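Taurine:2-oxoglutarate aminotransferase (PDB 6JIX) probably transfers the amino group of taurine to 2-oxoglutarate, using pyridoxal 5'-phosphate as its cofactor. Local coordinates at residues N122-K125 and M126-V130; G145-I148 and G149-N152; L217-S220 and I221-A224. All coordinates share one frame; numbering follows the deposited sequence.

Interaction 1 (N122-K125 and M126-V130)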
loop_
_atom_site.group_PDB
_atom_site.type_symbol
_atom_site.label_atom_id
_atom_site.label_comp_id
_atom_site.label_asym_id
_atom_site.label_seq_id
_atom_site.Cartn_x
_atom_site.Cartn_y
_atom_site.Cartn_z
ATOM N N ASN A 122 -5.295 8.736 0.201
ATOM C CA ASN A 122 -6.703 8.731 -0.138
ATOM C C ASN A 122 -7.466 9.771 0.668
ATOM O O ASN A 122 -8.377 10.420 0.136
ATOM C CB ASN A 122 -7.274 7.320 0.069
ATOM C CG ASN A 122 -6.987 6.403 -1.117
ATOM O OD1 ASN A 122 -7.322 6.724 -2.262
ATOM N ND2 ASN A 122 -6.339 5.270 -0.852
ATOM N N ALA A 123 -7.080 9.978 1.935
ATOM C CA ALA A 123 -7.703 11.038 2.719
ATOM C C ALA A 123 -7.495 12.390 2.054
ATOM O O ALA A 123 -8.436 13.181 1.926
ATOM C CB ALA A 123 -7.157 11.037 4.147
ATOM N N ILE A 124 -6.274 12.656 1.593
ATOM C CA ILE A 124 -6.006 13.856 0.810
ATOM C C ILE A 124 -6.939 13.937 -0.397
ATOM O O ILE A 124 -7.577 14.970 -0.638
ATOM C CB ILE A 124 -4.536 13.876 0.369
ATOM C CG1 ILE A 124 -3.625 14.101 1.563
ATOM C CG2 ILE A 124 -4.321 14.916 -0.734
ATOM C CD1 ILE A 124 -2.198 13.731 1.261
ATOM N N LYS A 125 -6.986 12.866 -1.209
ATOM C CA LYS A 125 -7.810 12.896 -2.417
ATOM C C LYS A 125 -9.259 13.206 -2.083
ATOM O O LYS A 125 -9.911 13.997 -2.776
ATOM C CB LYS A 125 -7.731 11.567 -3.169
ATOM C CG LYS A 125 -6.506 11.426 -4.043
ATOM C CD LYS A 125 -6.285 9.991 -4.486
ATOM C CE LYS A 125 -7.005 9.687 -5.783
ATOM N NZ LYS A 125 -7.032 8.213 -6.024
ATOM N N MET A 126 -9.782 12.580 -1.026
ATOM C CA MET A 126 -11.173 12.800 -0.643
ATOM C C MET A 126 -11.406 14.239 -0.182
ATOM O O MET A 126 -12.416 14.860 -0.549
ATOM C CB MET A 126 -11.563 11.798 0.444
ATOM C CG MET A 126 -11.395 10.329 0.037
ATOM S SD MET A 126 -12.217 9.198 1.186
ATOM C CE MET A 126 -10.871 8.591 2.174
ATOM N N ALA A 127 -10.467 14.807 0.586
ATOM C CA ALA A 127 -10.652 16.181 1.047
ATOM C C ALA A 127 -10.682 17.146 -0.130
ATOM O O ALA A 127 -11.499 18.071 -0.165
ATOM C CB ALA A 127 -9.557 16.568 2.045
ATOM N N ARG A 128 -9.812 16.942 -1.114
ATOM C CA ARG A 128 -9.844 17.799 -2.295
ATOM C C ARG A 128 -11.164 17.638 -3.053
ATOM O O ARG A 128 -11.742 18.627 -3.525
ATOM C CB ARG A 128 -8.644 17.491 -3.197
ATOM C CG ARG A 128 -7.394 18.288 -2.876
ATOM C CD ARG A 128 -6.135 17.537 -3.274
ATOM N NE ARG A 128 -4.928 18.336 -3.065
ATOM C CZ ARG A 128 -3.696 17.948 -3.391
ATOM N NH1 ARG A 128 -3.493 16.755 -3.944
ATOM N NH2 ARG A 128 -2.665 18.762 -3.178
ATOM N N MET A 129 -11.670 16.400 -3.158
ATOM C CA MET A 129 -12.942 16.156 -3.842
ATOM C C MET A 129 -14.116 16.745 -3.064
ATOM O O MET A 129 -15.007 17.372 -3.651
ATOM C CB MET A 129 -13.154 14.656 -4.058
ATOM C CG MET A 129 -12.600 14.092 -5.385
ATOM S SD MET A 129 -12.846 12.295 -5.563
ATOM C CE MET A 129 -11.305 11.656 -4.926
ATOM N N VAL A 130 -14.147 16.535 -1.743
ATOM C CA VAL A 130 -15.279 17.003 -0.947
ATOM C C VAL A 130 -15.331 18.528 -0.916
ATOM O O VAL A 130 -16.381 19.133 -1.154
ATOM C CB VAL A 130 -15.207 16.425 0.470
ATOM C CG1 VAL A 130 -16.081 17.251 1.387
ATOM C CG2 VAL A 130 -15.591 14.939 0.467
#
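Ile124 turns CG1 to the side of its backbone N (chi1 -69°). This leaves CG2 anti to that nitrogen, against Arg128. The Arg128 side chain lies alongside that of Ile124, pointing the same way. Ile124 CG2 sits over one face of the guanidinium, 3.8 Å from Arg128 NH1. The polar end is held elsewhere: Arg128 NE bonds to the carbonyl of Pro134.

Met126 bends at chi3 (-101°), which folds its methyl toward the preceding turn and brings Met126 CE 4.4 Å from Asn122 CB. Met129 makes the matching contact one turn-face on, with Met129 CE 4.0 Å from Lys125 CB. These are i to i+4 contacts in the helix 116-131. The N-H groups of Met126 to Met129 bond to the carbonyls of Asn122 to Lys125 in the regular alpha-helical pattern, as in Met126 N to Asn122 O at 2.8 Å. The helix begins at Gly116 and Ala117, whose backbone N atoms are hydrogen-bonded to the pyridoxal phosphate; the present contact is packing further along it.

Ala123 and Ala127 rest on strand 248-252 of the large sheet, while Met126 and Met129 touch Phe303 of helix 297-305. Lys125 faces the dimer interface, where NZ is hydrogen-bonded to Ser146 O of the second subunit and Arg128 packs on Ile148 of that subunit.

Interaction 2 (G145-I148 and G149-N152)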
loop_
_atom_site.group_PDB
_atom_site.type_symbol
_atom_site.label_atom_id
_atom_site.label_comp_id
_atom_site.label_asym_id
_atom_site.label_seq_id
_atom_site.Cartn_x
_atom_site.Cartn_y
_atom_site.Cartn_z
ATOM N N GLY A 145 4.113 8.975 5.389
ATOM C CA GLY A 145 4.317 7.948 4.391
ATOM C C GLY A 145 5.336 8.377 3.354
ATOM O O GLY A 145 5.775 9.524 3.306
ATOM N N SER A 146 5.688 7.421 2.491
ATOM C CA SER A 146 6.794 7.604 1.562
ATOM C C SER A 146 6.368 7.692 0.103
ATOM O O SER A 146 7.182 8.099 -0.743
ATOM C CB SER A 146 7.813 6.467 1.719
ATOM O OG SER A 146 7.143 5.237 1.889
ATOM N N THR A 147 5.131 7.342 -0.223
ATOM C CA THR A 147 4.692 7.507 -1.598
ATOM C C THR A 147 4.546 8.998 -1.915
ATOM O O THR A 147 4.449 9.836 -1.015
ATOM C CB THR A 147 3.392 6.723 -1.834
ATOM O OG1 THR A 147 2.486 6.931 -0.748
ATOM C CG2 THR A 147 3.685 5.239 -1.905
ATOM N N ILE A 148 4.541 9.332 -3.212
ATOM C CA ILE A 148 4.707 10.733 -3.620
ATOM C C ILE A 148 3.696 11.639 -2.915
ATOM O O ILE A 148 4.023 12.760 -2.502
ATOM C CB ILE A 148 4.623 10.864 -5.157
ATOM C CG1 ILE A 148 5.716 9.997 -5.814
ATOM C CG2 ILE A 148 4.726 12.343 -5.597
ATOM C CD1 ILE A 148 6.007 10.319 -7.244
ATOM N N GLY A 149 2.448 11.187 -2.785
ATOM C CA GLY A 149 1.451 12.018 -2.130
ATOM C C GLY A 149 1.698 12.173 -0.637
ATOM O O GLY A 149 1.743 13.292 -0.110
ATOM N N ALA A 150 1.853 11.049 0.071
ATOM C CA ALA A 150 2.054 11.135 1.511
ATOM C C ALA A 150 3.399 11.770 1.859
ATOM O O ALA A 150 3.524 12.427 2.901
ATOM C CB ALA A 150 1.941 9.745 2.137
ATOM N N SER A 151 4.409 11.607 0.992
ATOM C CA SER A 151 5.736 12.136 1.284
ATOM C C SER A 151 5.793 13.640 1.062
ATOM O O SER A 151 6.468 14.350 1.815
ATOM C CB SER A 151 6.796 11.426 0.438
ATOM O OG SER A 151 8.096 11.703 0.931
ATOM N N ASN A 152 5.089 14.150 0.042
ATOM C CA ASN A 152 4.973 15.596 -0.096
ATOM C C ASN A 152 4.254 16.192 1.109
ATOM O O ASN A 152 4.591 17.294 1.563
ATOM C CB ASN A 152 4.255 15.960 -1.396
ATOM C CG ASN A 152 5.210 16.157 -2.550
ATOM O OD1 ASN A 152 5.801 17.233 -2.729
ATOM N ND2 ASN A 152 5.371 15.118 -3.343
HETATM O O HOH W 1 8.279 10.996 3.534
#
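Ile148 O accepts two hydrogen bonds from Asn152. The side-chain amide gives one, Asn152 ND2 to Ile148 O at 2.8 Å, and the acceptor lies in the plane of that amide. The backbone gives the other, Asn152 N to Ile148 O at 3.1 Å. The two donors come to the carbonyl from opposite faces of its plane and together satisfy it. The amide itself is held at both ends, by Ile148 O at ND2 and by Ala168 N at OD1. Ile148 CG2 lies alongside, 3.6 Å from Asn152 ND2. One residue earlier, Ser151 N bonds to Thr147 O at 2.7 Å, in nearly a straight line with the carbonyl.

This is the start of helix 148-153, with Thr147 at the N-cap position. Thr147 makes no side-chain cap; its OG1 is hydrogen-bonded to Glu121 of the same chain. The second subunit supplies Glu121 as acceptor for Ile148 N and Gly311 O as partner for Ser146 OG. Gly145 touches the pyridoxal phosphate. At its phi of 129° a side chain would run into the preceding carbonyl O and into Ala150 CB, so glycine lets the loop lie against the helix.

A water bridges loop and helix: it donates to Gly145 O at 2.9 Å and is hydrogen-bonded to Ser151 OG at 2.7 Å. Ser151 OG also bonds to Thr162 OG1.

Interaction 3 (L217-S220 and I221-A224). With PLP (pyridoxal-5'-phosphate), chain G.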
loop_
_atom_site.group_PDB
_atom_site.type_symbol
_atom_site.label_atom_id
_atom_site.label_comp_id
_atom_site.label_asym_id
_atom_site.label_seq_id
_atom_site.Cartn_x
_atom_site.Cartn_y
_atom_site.Cartn_z
ATOM N N LEU A 217 -3.752 18.408 7.703
ATOM C CA LEU A 217 -3.441 17.028 8.038
ATOM C C LEU A 217 -2.347 16.997 9.102
ATOM O O LEU A 217 -1.247 17.518 8.883
ATOM C CB LEU A 217 -3.008 16.270 6.781
ATOM C CG LEU A 217 -2.228 14.964 6.928
ATOM C CD1 LEU A 217 -3.080 13.872 7.582
ATOM C CD2 LEU A 217 -1.753 14.528 5.564
ATOM N N MET A 218 -2.648 16.404 10.257
ATOM C CA MET A 218 -1.654 16.325 11.323
ATOM C C MET A 218 -1.773 15.011 12.070
ATOM O O MET A 218 -2.874 14.490 12.254
ATOM C CB MET A 218 -1.676 17.528 12.292
ATOM C CG MET A 218 -2.965 18.198 12.543
ATOM S SD MET A 218 -2.671 19.926 13.048
ATOM C CE MET A 218 -1.504 19.805 14.398
ATOM N N GLU A 219 -0.615 14.442 12.411
ATOM C CA GLU A 219 -0.563 13.374 13.404
ATOM C C GLU A 219 -1.193 13.839 14.706
ATOM O O GLU A 219 -0.832 14.897 15.247
ATOM C CB GLU A 219 0.883 12.963 13.683
ATOM C CG GLU A 219 1.583 12.169 12.614
ATOM C CD GLU A 219 3.059 11.926 12.950
ATOM O OE1 GLU A 219 3.363 10.853 13.523
ATOM O OE2 GLU A 219 3.907 12.795 12.639
ATOM N N SER A 220 -2.097 13.016 15.242
ATOM C CA SER A 220 -2.754 13.375 16.501
ATOM C C SER A 220 -1.724 13.778 17.553
ATOM O O SER A 220 -1.802 14.865 18.139
ATOM C CB SER A 220 -3.610 12.204 17.000
ATOM O OG SER A 220 -4.706 11.929 16.131
ATOM N N ILE A 221 -0.705 12.941 17.740
ATOM C CA ILE A 221 0.501 13.270 18.492
ATOM C C ILE A 221 1.665 12.881 17.602
ATOM O O ILE A 221 1.730 11.733 17.146
ATOM C CB ILE A 221 0.577 12.515 19.831
ATOM C CG1 ILE A 221 -0.473 13.044 20.801
ATOM C CG2 ILE A 221 1.975 12.651 20.446
ATOM C CD1 ILE A 221 -0.845 12.050 21.906
ATOM N N VAL A 222 2.549 13.838 17.296
ATOM C CA VAL A 222 3.651 13.541 16.375
ATOM C C VAL A 222 4.466 12.375 16.920
ATOM O O VAL A 222 5.024 12.456 18.022
ATOM C CB VAL A 222 4.520 14.777 16.115
ATOM C CG1 VAL A 222 5.879 14.361 15.583
ATOM C CG2 VAL A 222 3.845 15.687 15.113
ATOM N N GLY A 223 4.567 11.295 16.133
ATOM C CA GLY A 223 5.082 10.035 16.623
ATOM C C GLY A 223 6.527 9.703 16.326
ATOM O O GLY A 223 7.400 9.896 17.180
ATOM N N ALA A 224 6.801 9.178 15.129
ATOM C CA ALA A 224 8.154 8.700 14.864
ATOM C C ALA A 224 9.170 9.800 15.109
ATOM O O ALA A 224 10.287 9.527 15.564
ATOM C CB ALA A 224 8.262 8.149 13.440
HETATM N N1 PLP G . 1.689 8.017 9.428
HETATM C C2 PLP G . 2.397 7.865 10.550
HETATM C C2A PLP G . 2.072 8.683 11.788
HETATM C C3 PLP G . 3.467 6.937 10.606
HETATM O O3 PLP G . 4.220 6.760 11.751
HETATM C C4 PLP G . 3.776 6.177 9.499
HETATM C C4A PLP G . 4.954 5.166 9.596
HETATM O O4A PLP G . 5.877 5.358 10.390
HETATM C C5 PLP G . 2.990 6.373 8.322
HETATM C C6 PLP G . 1.940 7.301 8.317
HETATM C C5A PLP G . 3.303 5.524 7.035
HETATM O O4P PLP G . 2.733 4.274 7.260
HETATM P P PLP G . 3.156 3.011 6.325
HETATM O O1P PLP G . 2.285 1.863 6.596
HETATM O O2P PLP G . 2.916 3.291 4.895
HETATM O O3P PLP G . 4.784 2.673 6.583
HETATM O O HOH W 2 1.802 9.716 15.511
#
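Glu219 reaches across the turn to Gly223, four residues on. Its CB points toward the loop and lies 3.8 Å from Ile221 O. CG stands beside the backbone N (chi1 -73°), and chi2 of 175° keeps the chain extended beyond it. The side chain thus runs out to the cofactor: Glu219 CG is 3.6 Å from C2A, the methyl carbon of pyridoxal phosphate.

At the tip the two oxygens have different neighbours. Glu219 OE1 accepts from Gly223 N at 2.9 Å. This donor stands well off the carboxylate plane, 54° out of it. A water also donates to Glu219 OE1, at 2.8 Å. The same water donates to Ile221 O at 2.6 Å, so it ties the carboxylate to the loop a second time. The cofactor methyl C2A lies 3.1 Å from Glu219 OE1. OE2 meets Val222, whose side chain crosses that of Glu219 at about a right angle, with Val222 CG2 3.8 Å from Glu219 OE2. OE2 also accepts from Tyr143 N, which joins this loop to another part of the pocket. With an alanine here the N-H groups of Gly223 and Tyr143 would probably lose their carboxylate acceptor, and a gap would open beside the cofactor methyl.

Ser220, the first loop residue after the strand, has its OG hydrogen-bonded to Glu253. Glu219 ends strand 213-219, and Asp252, its pocket neighbour, ends the adjacent parallel strand 248-252. Cofactor-binding residues at the carboxyl ends of parallel strands are typical of the fold-type I aminotransferases, to which class III belongs.

The three interactions follow one another along the chain, all within the class-III aminotransferase fold. Interactions 1 and 2 have centres 15 Å apart and touch where Ile124 CD1 packs 4.2 Å from Gly149 O. Interaction 3 is centred 15 Å from interaction 2 and 19 Å from interaction 1, and touches neither. Helix 116-131 carries interaction 1, the loop after strand 135-139 leads into interaction 2, and strand 213-219 ends in interaction 3. These two strands are parallel neighbours in the seven-stranded sheet. Interactions 2 and 3 hold residues of the cofactor pocket, while interactions 1 and 2 also meet the second subunit. Pocket and dimer interface therefore share the segment 145-152.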